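Local coordinates for uncharacterized protein AsqI (Emericella nidulans, PDB 5YY3) that catalyses, as a zinc-dependent cyclopenase, the conversion of 4'-methoxycyclopenin into 4'-methoxyviridicatin with loss of methyl isocyanate in aspoquinolone biosynthesis, at residues P486-I495 against W507-T518; H418-V429 against V574-D582. All coordinates share one frame; numbering follows the deposited sequence.

Contact 1: residues P486-I495 against W507-T518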
# COMPACT_ATOMS: atom_id res chain seq x y z
N PRO A 486 -26.04 50.66 19.74
CA PRO A 486 -25.25 49.43 19.68
C PRO A 486 -24.30 49.39 18.48
O PRO A 486 -24.60 50.02 17.46
CB PRO A 486 -26.31 48.32 19.55
CG PRO A 486 -27.62 48.97 19.86
CD PRO A 486 -27.46 50.41 19.47
N GLN A 487 -23.19 48.68 18.60
CA GLN A 487 -22.34 48.36 17.45
C GLN A 487 -22.69 46.97 16.94
O GLN A 487 -22.61 45.99 17.69
CB GLN A 487 -20.86 48.41 17.81
CG GLN A 487 -19.95 48.20 16.61
CD GLN A 487 -18.50 48.46 16.96
OE1 GLN A 487 -18.14 48.53 18.13
NE2 GLN A 487 -17.66 48.64 15.95
N THR A 488 -23.10 46.88 15.68
CA THR A 488 -23.41 45.59 15.10
C THR A 488 -22.39 45.19 14.05
O THR A 488 -22.13 45.94 13.13
CB THR A 488 -24.80 45.60 14.48
OG1 THR A 488 -25.76 45.63 15.54
CG2 THR A 488 -25.02 44.34 13.63
N LEU A 489 -21.80 44.02 14.21
CA LEU A 489 -20.80 43.53 13.26
C LEU A 489 -21.05 42.05 12.96
O LEU A 489 -21.86 41.41 13.61
CB LEU A 489 -19.39 43.75 13.82
CG LEU A 489 -19.24 43.07 15.17
CD1 LEU A 489 -18.38 41.81 15.08
CD2 LEU A 489 -18.74 44.04 16.24
N THR A 490 -20.36 41.54 11.96
CA THR A 490 -20.52 40.15 11.57
C THR A 490 -19.18 39.43 11.67
O THR A 490 -18.16 39.92 11.18
CB THR A 490 -21.09 40.01 10.14
OG1 THR A 490 -22.40 40.57 10.09
CG2 THR A 490 -21.16 38.53 9.71
N LEU A 491 -19.19 38.28 12.35
CA LEU A 491 -17.99 37.44 12.51
C LEU A 491 -18.03 36.35 11.45
O LEU A 491 -19.02 35.62 11.34
CB LEU A 491 -17.92 36.83 13.91
CG LEU A 491 -17.72 37.78 15.08
CD1 LEU A 491 -17.69 36.99 16.36
CD2 LEU A 491 -16.44 38.58 14.92
N ARG A 492 -16.95 36.23 10.68
CA ARG A 492 -16.88 35.24 9.62
C ARG A 492 -15.76 34.24 9.89
O ARG A 492 -14.58 34.61 9.91
CB ARG A 492 -16.67 35.92 8.27
CG ARG A 492 -17.68 37.00 7.98
CD ARG A 492 -17.30 37.79 6.76
NE ARG A 492 -18.31 38.78 6.47
CZ ARG A 492 -19.34 38.58 5.66
NH1 ARG A 492 -19.48 37.41 5.05
NH2 ARG A 492 -20.22 39.55 5.46
N LEU A 493 -16.14 32.98 10.08
CA LEU A 493 -15.19 31.93 10.44
C LEU A 493 -14.90 30.95 9.29
O LEU A 493 -15.82 30.37 8.70
CB LEU A 493 -15.70 31.15 11.65
CG LEU A 493 -14.92 29.89 12.02
CD1 LEU A 493 -13.59 30.22 12.65
CD2 LEU A 493 -15.73 28.98 12.92
N PHE A 494 -13.61 30.78 9.01
CA PHE A 494 -13.11 29.83 8.02
C PHE A 494 -12.02 28.94 8.63
O PHE A 494 -11.30 29.36 9.56
CB PHE A 494 -12.53 30.57 6.81
CG PHE A 494 -13.56 31.28 5.95
CD1 PHE A 494 -14.05 32.53 6.32
CD2 PHE A 494 -13.99 30.72 4.75
CE1 PHE A 494 -14.97 33.20 5.53
CE2 PHE A 494 -14.91 31.38 3.94
CZ PHE A 494 -15.41 32.63 4.33
N ILE A 495 -11.88 27.72 8.11
CA ILE A 495 -10.73 26.88 8.43
C ILE A 495 -10.06 26.39 7.15
O ILE A 495 -10.65 26.40 6.07
CB ILE A 495 -11.11 25.65 9.29
CG1 ILE A 495 -12.00 24.68 8.49
CG2 ILE A 495 -11.74 26.10 10.63
CD1 ILE A 495 -12.41 23.43 9.27
N TRP A 507 -9.87 27.70 1.66
CA TRP A 507 -10.50 28.04 2.91
C TRP A 507 -11.95 27.58 2.90
O TRP A 507 -12.70 27.87 1.96
CB TRP A 507 -10.38 29.54 3.19
CG TRP A 507 -9.01 29.86 3.66
CD1 TRP A 507 -7.92 30.17 2.89
CD2 TRP A 507 -8.55 29.84 5.02
NE1 TRP A 507 -6.82 30.38 3.69
CE2 TRP A 507 -7.18 30.18 5.01
CE3 TRP A 507 -9.17 29.60 6.26
CZ2 TRP A 507 -6.42 30.27 6.17
CZ3 TRP A 507 -8.40 29.68 7.42
CH2 TRP A 507 -7.05 30.02 7.37
N ILE A 508 -12.30 26.85 3.94
CA ILE A 508 -13.63 26.28 4.14
C ILE A 508 -14.47 27.14 5.10
O ILE A 508 -14.03 27.40 6.23
CB ILE A 508 -13.52 24.87 4.73
CG1 ILE A 508 -12.78 23.93 3.77
CG2 ILE A 508 -14.88 24.33 5.13
CD1 ILE A 508 -12.44 22.58 4.38
N GLU A 509 -15.66 27.56 4.68
CA GLU A 509 -16.50 28.39 5.52
C GLU A 509 -17.17 27.55 6.59
O GLU A 509 -17.75 26.51 6.30
CB GLU A 509 -17.56 29.14 4.70
CG GLU A 509 -18.26 30.26 5.51
CD GLU A 509 -19.51 30.82 4.83
OE1 GLU A 509 -19.79 30.41 3.70
OE2 GLU A 509 -20.22 31.66 5.45
N MET A 510 -17.09 28.00 7.84
CA MET A 510 -17.60 27.24 8.97
C MET A 510 -18.73 27.96 9.70
O MET A 510 -19.56 27.33 10.37
CB MET A 510 -16.45 26.93 9.94
CG MET A 510 -15.39 25.99 9.34
SD MET A 510 -16.10 24.38 8.90
CE MET A 510 -16.32 23.70 10.55
N ASP A 511 -18.77 29.28 9.56
CA ASP A 511 -19.79 30.06 10.26
C ASP A 511 -19.77 31.52 9.87
O ASP A 511 -18.75 32.06 9.41
CB ASP A 511 -19.61 29.95 11.78
CG ASP A 511 -20.93 30.08 12.53
OD1 ASP A 511 -21.96 30.40 11.89
OD2 ASP A 511 -20.93 29.85 13.76
N ARG A 512 -20.92 32.15 10.08
CA ARG A 512 -21.12 33.59 9.90
C ARG A 512 -22.11 34.05 10.97
O ARG A 512 -23.23 33.54 11.02
CB ARG A 512 -21.67 33.90 8.51
CG ARG A 512 -21.52 35.35 8.12
CD ARG A 512 -22.62 35.79 7.18
NE ARG A 512 -22.70 34.95 5.98
CZ ARG A 512 -23.83 34.42 5.52
NH1 ARG A 512 -24.98 34.65 6.15
NH2 ARG A 512 -23.82 33.68 4.42
N ALA A 513 -21.71 34.97 11.83
CA ALA A 513 -22.56 35.31 12.97
C ALA A 513 -22.52 36.79 13.32
O ALA A 513 -21.46 37.41 13.42
CB ALA A 513 -22.17 34.49 14.18
N THR A 514 -23.71 37.34 13.52
CA THR A 514 -23.87 38.72 13.93
C THR A 514 -23.53 38.89 15.40
O THR A 514 -23.90 38.07 16.24
CB THR A 514 -25.29 39.22 13.64
OG1 THR A 514 -25.47 39.31 12.22
CG2 THR A 514 -25.52 40.59 14.26
N VAL A 515 -22.78 39.93 15.73
CA VAL A 515 -22.54 40.25 17.12
C VAL A 515 -23.01 41.67 17.36
O VAL A 515 -22.80 42.55 16.52
CB VAL A 515 -21.07 40.09 17.50
CG1 VAL A 515 -20.82 40.57 18.91
CG2 VAL A 515 -20.67 38.63 17.37
N GLN A 516 -23.66 41.90 18.49
CA GLN A 516 -24.08 43.24 18.85
C GLN A 516 -23.38 43.66 20.14
O GLN A 516 -23.51 42.99 21.17
CB GLN A 516 -25.60 43.30 19.00
CG GLN A 516 -26.14 44.71 19.05
CD GLN A 516 -27.61 44.76 19.44
OE1 GLN A 516 -28.48 44.98 18.59
NE2 GLN A 516 -27.90 44.56 20.74
N LEU A 517 -22.64 44.76 20.08
CA LEU A 517 -21.97 45.27 21.28
C LEU A 517 -22.74 46.45 21.85
O LEU A 517 -23.31 47.26 21.12
CB LEU A 517 -20.52 45.67 20.97
CG LEU A 517 -19.63 44.58 20.36
CD1 LEU A 517 -18.20 45.07 20.22
CD2 LEU A 517 -19.70 43.29 21.17
N THR A 518 -22.76 46.54 23.17
CA THR A 518 -23.41 47.65 23.86
C THR A 518 -22.48 48.28 24.91
O THR A 518 -22.91 49.17 25.64
CB THR A 518 -24.73 47.18 24.50
OG1 THR A 518 -24.52 45.96 25.21
CG2 THR A 518 -25.77 46.92 23.43

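Contact 2: residues H418-V429 against V574-D582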
# COMPACT_ATOMS: atom_id res chain seq x y z
N HIS A 418 -14.00 46.68 4.37
CA HIS A 418 -15.25 46.58 5.13
C HIS A 418 -15.00 46.09 6.56
O HIS A 418 -15.83 45.39 7.14
CB HIS A 418 -16.24 45.67 4.41
CG HIS A 418 -16.53 46.07 2.99
ND1 HIS A 418 -17.48 47.01 2.66
CD2 HIS A 418 -16.00 45.65 1.81
CE1 HIS A 418 -17.52 47.16 1.35
NE2 HIS A 418 -16.63 46.34 0.81
N ARG A 419 -13.84 46.46 7.12
CA ARG A 419 -13.49 46.10 8.49
C ARG A 419 -14.50 46.64 9.51
O ARG A 419 -14.96 47.77 9.40
CB ARG A 419 -12.08 46.64 8.85
CG ARG A 419 -11.94 48.18 8.73
CD ARG A 419 -10.90 48.78 9.69
NE ARG A 419 -9.51 48.54 9.29
CZ ARG A 419 -8.46 48.59 10.12
NH1 ARG A 419 -8.63 48.85 11.42
NH2 ARG A 419 -7.23 48.34 9.66
N ALA A 420 -14.85 45.84 10.51
CA ALA A 420 -15.60 46.36 11.65
C ALA A 420 -14.64 47.05 12.60
O ALA A 420 -13.49 46.63 12.75
CB ALA A 420 -16.36 45.25 12.36
N GLU A 421 -15.11 48.11 13.26
CA GLU A 421 -14.28 48.85 14.20
C GLU A 421 -14.22 48.08 15.51
O GLU A 421 -14.90 48.39 16.50
CB GLU A 421 -14.81 50.26 14.40
CG GLU A 421 -14.26 51.30 13.41
CD GLU A 421 -15.11 52.57 13.39
OE1 GLU A 421 -16.23 52.51 12.84
OE2 GLU A 421 -14.67 53.62 13.92
N VAL A 422 -13.37 47.07 15.52
CA VAL A 422 -13.37 46.10 16.58
C VAL A 422 -11.99 45.46 16.64
O VAL A 422 -11.26 45.44 15.65
CB VAL A 422 -14.50 45.07 16.34
CG1 VAL A 422 -13.99 43.62 16.28
CG2 VAL A 422 -15.58 45.25 17.36
N VAL A 423 -11.60 44.98 17.81
CA VAL A 423 -10.36 44.21 17.92
C VAL A 423 -10.72 42.79 18.26
O VAL A 423 -11.38 42.56 19.29
CB VAL A 423 -9.41 44.78 18.98
CG1 VAL A 423 -8.25 43.82 19.23
CG2 VAL A 423 -8.90 46.16 18.57
N LEU A 424 -10.31 41.85 17.41
CA LEU A 424 -10.51 40.43 17.68
C LEU A 424 -9.28 39.81 18.32
O LEU A 424 -8.15 40.18 17.99
CB LEU A 424 -10.84 39.64 16.40
CG LEU A 424 -12.18 39.89 15.70
CD1 LEU A 424 -12.46 38.83 14.62
CD2 LEU A 424 -13.31 39.96 16.71
N SER A 425 -9.49 38.85 19.21
CA SER A 425 -8.38 38.12 19.81
C SER A 425 -8.88 36.79 20.34
O SER A 425 -10.09 36.57 20.46
CB SER A 425 -7.72 38.92 20.94
OG SER A 425 -8.55 38.93 22.08
N ASN A 426 -7.95 35.90 20.66
CA ASN A 426 -8.27 34.68 21.39
C ASN A 426 -9.28 33.77 20.70
O ASN A 426 -10.21 33.28 21.32
CB ASN A 426 -8.79 35.02 22.79
CG ASN A 426 -7.69 35.48 23.73
OD1 ASN A 426 -7.73 36.57 24.27
ND2 ASN A 426 -6.70 34.63 23.92
N LEU A 427 -9.07 33.52 19.41
CA LEU A 427 -9.94 32.60 18.70
C LEU A 427 -9.66 31.17 19.16
O LEU A 427 -8.51 30.74 19.19
CB LEU A 427 -9.73 32.73 17.18
CG LEU A 427 -10.53 31.78 16.29
CD1 LEU A 427 -12.02 32.00 16.52
CD2 LEU A 427 -10.17 32.00 14.82
N VAL A 428 -10.71 30.45 19.52
CA VAL A 428 -10.56 29.07 19.93
C VAL A 428 -11.59 28.15 19.22
O VAL A 428 -12.75 28.54 19.04
CB VAL A 428 -10.69 28.93 21.48
CG1 VAL A 428 -10.51 27.50 21.90
CG2 VAL A 428 -9.67 29.81 22.20
N VAL A 429 -11.16 26.96 18.81
CA VAL A 429 -12.09 25.89 18.42
C VAL A 429 -11.95 24.75 19.45
O VAL A 429 -10.83 24.28 19.69
CB VAL A 429 -11.80 25.37 16.97
CG1 VAL A 429 -12.86 24.38 16.52
CG2 VAL A 429 -11.74 26.55 15.98
N VAL A 574 -5.89 25.60 10.44
CA VAL A 574 -5.87 26.97 10.92
C VAL A 574 -7.29 27.53 10.92
O VAL A 574 -8.04 27.32 9.96
CB VAL A 574 -4.95 27.86 10.07
CG1 VAL A 574 -5.05 29.32 10.51
CG2 VAL A 574 -3.51 27.36 10.15
N ALA A 575 -7.67 28.20 11.99
CA ALA A 575 -8.95 28.90 12.05
C ALA A 575 -8.72 30.38 11.80
O ALA A 575 -7.74 30.94 12.26
CB ALA A 575 -9.63 28.69 13.38
N PHE A 576 -9.63 30.98 11.06
CA PHE A 576 -9.54 32.37 10.65
C PHE A 576 -10.87 33.04 10.97
O PHE A 576 -11.93 32.48 10.70
CB PHE A 576 -9.21 32.47 9.16
CG PHE A 576 -9.53 33.79 8.53
CD1 PHE A 576 -10.80 34.05 8.02
CD2 PHE A 576 -8.56 34.77 8.39
CE1 PHE A 576 -11.10 35.24 7.42
CE2 PHE A 576 -8.85 35.98 7.79
CZ PHE A 576 -10.12 36.22 7.31
N CYS A 577 -10.80 34.23 11.56
CA CYS A 577 -12.00 34.97 11.88
C CYS A 577 -11.80 36.43 11.50
O CYS A 577 -10.82 37.07 11.91
CB CYS A 577 -12.38 34.84 13.36
SG CYS A 577 -14.07 35.47 13.70
N ILE A 578 -12.71 36.95 10.70
CA ILE A 578 -12.67 38.36 10.34
C ILE A 578 -13.96 39.03 10.83
O ILE A 578 -15.04 38.42 10.82
CB ILE A 578 -12.47 38.56 8.80
CG1 ILE A 578 -12.41 40.05 8.44
CG2 ILE A 578 -13.56 37.86 8.00
CD1 ILE A 578 -12.04 40.30 6.99
N ALA A 579 -13.85 40.26 11.32
CA ALA A 579 -15.04 41.02 11.70
C ALA A 579 -15.33 42.08 10.64
O ALA A 579 -14.50 42.94 10.34
CB ALA A 579 -14.86 41.67 13.08
N THR A 580 -16.52 42.01 10.04
CA THR A 580 -16.87 43.01 9.05
C THR A 580 -18.01 43.89 9.52
O THR A 580 -18.86 43.48 10.31
CB THR A 580 -17.25 42.35 7.69
OG1 THR A 580 -18.36 41.45 7.86
CG2 THR A 580 -16.07 41.60 7.11
N ASP A 581 -17.98 45.13 9.05
CA ASP A 581 -19.16 46.00 9.08
C ASP A 581 -19.91 45.86 7.77
O ASP A 581 -19.41 46.25 6.73
CB ASP A 581 -18.77 47.46 9.28
CG ASP A 581 -19.98 48.38 9.31
OD1 ASP A 581 -21.02 47.99 9.87
OD2 ASP A 581 -19.88 49.50 8.75
N ASP A 582 -21.12 45.31 7.84
CA ASP A 582 -21.91 45.04 6.64
C ASP A 582 -23.01 46.07 6.36
O ASP A 582 -23.81 45.88 5.44
CB ASP A 582 -22.52 43.64 6.74
CG ASP A 582 -21.48 42.54 6.71
OD1 ASP A 582 -20.37 42.78 6.17
OD2 ASP A 582 -21.77 41.43 7.21

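Contact 1: residues P486-I495 against W507-T518
Leu489 and Val515 trade two backbone hydrogen bonds, Val515 N to Leu489 O at 2.7 Å being the shorter, in the middle of an antiparallel beta hairpin formed by strands 487-495 and 508-517. The pairing breaks step once, at a classic beta bulge: Leu493 O takes Met510 N at 2.8 Å and, over a longer and more bent bond, Asp511 N at 3.3 Å, both from the same face of its carbonyl plane. In the bulge the Met510 side chain points toward the partner strand, where its CG lies 3.7 Å from Ile495 CG1. A turn at chi2 (-62°) folds SD back against Ile495 CD1. Farther along this largely apolar face, the Leu491 side chain crosses that of Val515, CD1 to CG2 at 3.5 Å. On the other face Glu509 lays its CG over the Phe494 ring, 4.2 Å from the centroid, a CH-pi contact. Its extended chain starts with CG anti to the backbone N (chi1 -167°) and carries the carboxylate onward past the ring. The indole of Trp507 approaches Phe494 CB obliquely through CE3, at 3.5 Å. Beyond these, Arg492 and Arg512 set NH1 and NE 4.2 Å apart. Asp511 OD2 meets Arg527 and Trp469, while Leu491 and Val515 are covered by strands 461-475 and 523-528 of the immunoglobulin-like domain. Ile508 and Met510 touch helix 210-231, which carries the zinc ligand His218. The hairpin is thus mostly apolar, apart from Asp511 and Gln487, where it meets strands 461-475 and 523-528, and mixed on its reverse, where the buried Arg492 guanidinium is probably stabilised by salt bridges to Asp598 and Asp582, with Thr580 OG1 at NE, offsetting the nearby Arg512.

Contact 2: residues H418-V429 against V574-D582
Ala420 N donates to Ala579 O and Asp581 N to His418 O, each at 2.9 Å, a single backbone bridge beyond which strands 422-429 and 574-580 diverge, their axes at 131° and no closer than 8.0 Å. The first bond is nearly straight at the hydrogen, yet its donor stands above the carbonyl plane of Ala579; the second is more bent. His418 O also receives a CA-H...O contact from Thr580. Ala420 CB points into the interface, 3.9 Å from Ala579 CB, and Val422 CG1 reaches the same methyl. Past this point side chains alone span the gap. Leu424 reaches across with CG beside its own backbone N (chi1 -68°), which puts a single methyl, CD1, against Cys577: it sits 3.8 Å from Cys577 SG and also meets Ala579 CB. The two strands face each other as in the layers of a beta sandwich, consistent with the immunoglobulin-like domain of hemocyanin relatives: strand 422-429 pairs with 461-475, strand 574-580 with 487-497 and 636-644, and Val473 and Trp469 pack beside the leucines. Leu427 instead swings CG anti to its backbone N (chi1 178°), which directs CD2 onto Ala575 CB at 3.6 Å and Cys577 CB at 3.9 Å. Val429 CG2 touches the same alanine methyl at 4.0 Å. The facing residues on 574-580 are small, Ala575, Cys577 and Ala579, and the larger side chains come from 422-429. At the bridged end Thr580 OG1 donates to Asp582 OD1 at 2.9 Å, reaching it from above the carboxylate plane; Asp582 OD2 is hydrogen-bonded with Thr490 OG1.

Overall arrangement
Both contacts lie mainly in the interior of the same beta domain, about 7 Å apart between centres, and share the strand pair 487-497 and 571-580, neighbours in a curled sheet, with strand 422-429 facing 571-580 across the interior. Contact 1 joins sequence-near strands edge to edge through a ladder of backbone bonds; contact 2 brings together strands far apart in sequence, mostly through methyl groups, with backbone bonds at one end. Phe494 O probably accepts from Phe576 N, and Gln487 NE2 probably donates to Glu421 O, tying the two together. Solvent reaches contact 1 along the Thr488, Thr514 and Gln516 side, whereas in contact 2 exposure is concentrated near Asp581, beyond the apolar interior.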